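PDB 4QP0: endo-beta-mannanase from Rhizomucor miehei, which probably hydrolyses internal beta-1,4-mannosidic linkages at random in mannans, galactomannans and glucomannans. Local coordinates for residues G221-K226 with K276-A281. Residues are numbered along the deposited sequence; the frame is centred on the assembly and turned at random.
Sequences GFFNRK and KDHAAA
F223 and H278 form a buried, offset aromatic stack between the long loop after strand 214-216 and helix 270-284. The ring centroids are 4.7 Å apart and the planes are inclined at 29°. The two side chains come from opposite directions and slide past each other, so the outer rim of F223, at CE2 and CZ, lies over one face of the imidazole. The CB of F223 points toward the helix, and chi1 of -67° puts CG beside the backbone N, anti to the carbonyl carbon. The rim also meets D277, with F223 CE2 4.4 Å from D277 CB and F223 CZ 4.2 Å from D277 O. In this TIM barrel, the contact joins the loop after strand 214-216 to the helix that connects parallel strands 253-257 and 289-294. F241 and F255 add to the aromatic cluster around H278. The R225 guanidinium lies on one face of the F223 ring, its CZ 3.7 Å above the ring plane and offset toward the rim. R225 is salt-bridged to D242, while the D277 carboxylate hydrogen-bonds Y233 and Q273. R225 NH2 remains 5.4 Å from D277 OD1, too far for a salt bridge, though a weak attraction is likely.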
ATOM      1  N   GLY A 221      -9.235   4.304   2.363  1.00 28.67           N
ATOM      2  CA  GLY A 221      -9.520   5.697   2.691  1.00 28.34           C
ATOM      3  C   GLY A 221     -10.946   5.939   3.119  1.00 28.24           C
ATOM      4  O   GLY A 221     -11.447   7.058   3.027  1.00 27.65           O
ATOM      5  N   PHE A 222     -11.594   4.889   3.607  1.00 30.44           N
ATOM      6  CA  PHE A 222     -12.987   4.968   4.041  1.00 30.90           C
ATOM      7  C   PHE A 222     -13.154   5.859   5.267  1.00 31.32           C
ATOM      8  O   PHE A 222     -12.415   5.717   6.241  1.00 32.27           O
ATOM      9  CB  PHE A 222     -13.580   3.566   4.269  1.00 30.22           C
ATOM     10  CG  PHE A 222     -13.614   2.701   3.022  1.00 30.97           C
ATOM     11  CD1 PHE A 222     -13.581   3.271   1.739  1.00 30.64           C
ATOM     12  CD2 PHE A 222     -13.690   1.315   3.125  1.00 30.23           C
ATOM     13  CE1 PHE A 222     -13.605   2.475   0.603  1.00 30.24           C
ATOM     14  CE2 PHE A 222     -13.730   0.516   1.987  1.00 30.10           C
ATOM     15  CZ  PHE A 222     -13.693   1.097   0.727  1.00 30.77           C
ATOM     16  N   PHE A 223     -14.115   6.788   5.187  1.00 31.49           N
ATOM     17  CA  PHE A 223     -14.417   7.734   6.269  1.00 30.76           C
ATOM     18  C   PHE A 223     -15.389   7.167   7.283  1.00 31.75           C
ATOM     19  O   PHE A 223     -16.064   6.174   7.024  1.00 34.37           O
ATOM     20  CB  PHE A 223     -15.038   9.011   5.710  1.00 29.18           C
ATOM     21  CG  PHE A 223     -14.103   9.829   4.884  1.00 28.73           C
ATOM     22  CD1 PHE A 223     -13.103  10.588   5.486  1.00 28.24           C
ATOM     23  CD2 PHE A 223     -14.232   9.859   3.500  1.00 27.72           C
ATOM     24  CE1 PHE A 223     -12.243  11.353   4.717  1.00 27.99           C
ATOM     25  CE2 PHE A 223     -13.374  10.621   2.730  1.00 27.53           C
ATOM     26  CZ  PHE A 223     -12.379  11.370   3.339  1.00 27.75           C
ATOM     27  N   ASN A 224     -15.469   7.824   8.433  1.00 31.98           N
ATOM     28  CA  ASN A 224     -16.484   7.520   9.430  1.00 31.95           C
ATOM     29  C   ASN A 224     -17.251   8.785   9.784  1.00 33.48           C
ATOM     30  O   ASN A 224     -17.276   9.221  10.938  1.00 33.86           O
ATOM     31  CB  ASN A 224     -15.857   6.861  10.663  1.00 31.23           C
ATOM     32  CG  ASN A 224     -16.851   6.642  11.786  1.00 29.94           C
ATOM     33  OD1 ASN A 224     -18.027   6.379  11.552  1.00 29.55           O
ATOM     34  ND2 ASN A 224     -16.382   6.769  13.015  1.00 28.84           N
ATOM     35  N   ARG A 225     -17.872   9.380   8.770  1.00 35.28           N
ATOM     36  CA  ARG A 225     -18.641  10.599   8.960  1.00 37.17           C
ATOM     37  C   ARG A 225     -20.136  10.297   9.149  1.00 38.76           C
ATOM     38  O   ARG A 225     -20.811   9.822   8.231  1.00 38.84           O
ATOM     39  CB  ARG A 225     -18.386  11.593   7.824  1.00 37.11           C
ATOM     40  CG  ARG A 225     -17.229  12.556   8.092  1.00 37.36           C
ATOM     41  CD  ARG A 225     -15.974  12.224   7.301  1.00 36.13           C
ATOM     42  NE  ARG A 225     -15.906  12.963   6.043  1.00 37.32           N
ATOM     43  CZ  ARG A 225     -14.932  13.804   5.692  1.00 35.85           C
ATOM     44  NH1 ARG A 225     -13.902  14.033   6.492  1.00 34.16           N
ATOM     45  NH2 ARG A 225     -14.988  14.415   4.514  1.00 37.31           N
ATOM     46  N   LYS A 226     -20.625  10.575  10.359  1.00 39.18           N
ATOM     47  CA  LYS A 226     -21.988  10.247  10.784  1.00 39.38           C
ATOM     48  C   LYS A 226     -23.044  10.684   9.778  1.00 40.02           C
ATOM     49  O   LYS A 226     -23.064  11.838   9.348  1.00 38.31           O
ATOM     50  CB  LYS A 226     -22.287  10.881  12.148  1.00 38.34           C
ATOM     51  N   LYS A 276     -11.260  14.826  -4.484  1.00 29.35           N
ATOM     52  CA  LYS A 276     -11.409  16.149  -3.868  1.00 29.24           C
ATOM     53  C   LYS A 276     -11.584  16.027  -2.349  1.00 28.84           C
ATOM     54  O   LYS A 276     -10.935  16.747  -1.587  1.00 28.11           O
ATOM     55  CB  LYS A 276     -12.596  16.902  -4.479  1.00 29.96           C
ATOM     56  CG  LYS A 276     -12.382  17.394  -5.901  1.00 32.29           C
ATOM     57  CD  LYS A 276     -13.691  17.747  -6.589  1.00 33.93           C
ATOM     58  CE  LYS A 276     -14.057  19.216  -6.467  1.00 35.16           C
ATOM     59  NZ  LYS A 276     -14.897  19.504  -5.275  1.00 36.31           N
ATOM     60  N   ASP A 277     -12.456  15.113  -1.922  1.00 29.09           N
ATOM     61  CA  ASP A 277     -12.706  14.875  -0.487  1.00 28.98           C
ATOM     62  C   ASP A 277     -11.454  14.465   0.287  1.00 27.60           C
ATOM     63  O   ASP A 277     -11.261  14.899   1.416  1.00 29.14           O
ATOM     64  CB  ASP A 277     -13.829  13.856  -0.271  1.00 29.59           C
ATOM     65  CG  ASP A 277     -15.211  14.419  -0.607  1.00 31.29           C
ATOM     66  OD1 ASP A 277     -15.347  15.662  -0.733  1.00 31.42           O
ATOM     67  OD2 ASP A 277     -16.163  13.613  -0.757  1.00 31.77           O
ATOM     68  N   HIS A 278     -10.607  13.641  -0.318  1.00 26.50           N
ATOM     69  CA  HIS A 278      -9.336  13.282   0.310  1.00 26.85           C
ATOM     70  C   HIS A 278      -8.280  14.357   0.209  1.00 26.15           C
ATOM     71  O   HIS A 278      -7.484  14.520   1.136  1.00 26.45           O
ATOM     72  CB  HIS A 278      -8.831  11.940  -0.203  1.00 27.44           C
ATOM     73  CG  HIS A 278      -9.729  10.781   0.163  1.00 27.92           C
ATOM     74  ND1 HIS A 278      -9.517  10.016   1.242  1.00 28.59           N
ATOM     75  CD2 HIS A 278     -10.879  10.291  -0.446  1.00 27.59           C
ATOM     76  CE1 HIS A 278     -10.480   9.080   1.323  1.00 28.01           C
ATOM     77  NE2 HIS A 278     -11.313   9.253   0.289  1.00 28.26           N
ATOM     78  N   ALA A 279      -8.265  15.109  -0.895  1.00 25.90           N
ATOM     79  CA  ALA A 279      -7.389  16.278  -1.025  1.00 26.23           C
ATOM     80  C   ALA A 279      -7.733  17.351  -0.002  1.00 26.87           C
ATOM     81  O   ALA A 279      -6.862  18.093   0.438  1.00 29.15           O
ATOM     82  CB  ALA A 279      -7.449  16.857  -2.434  1.00 26.59           C
ATOM     83  N   ALA A 280      -9.007  17.436   0.361  1.00 27.91           N
ATOM     84  CA  ALA A 280      -9.466  18.352   1.399  1.00 29.11           C
ATOM     85  C   ALA A 280      -8.996  17.887   2.776  1.00 30.44           C
ATOM     86  O   ALA A 280      -8.621  18.703   3.613  1.00 31.39           O
ATOM     87  CB  ALA A 280     -10.982  18.470   1.366  1.00 27.84           C
ATOM     88  N   ALA A 281      -9.012  16.579   3.005  1.00 31.41           N
ATOM     89  CA  ALA A 281      -8.578  16.032   4.296  1.00 33.08           C
ATOM     90  C   ALA A 281      -7.077  16.238   4.472  1.00 33.68           C
ATOM     91  O   ALA A 281      -6.612  16.418   5.594  1.00 34.87           O
ATOM     92  CB  ALA A 281      -8.951  14.565   4.424  1.00 32.12           C
TER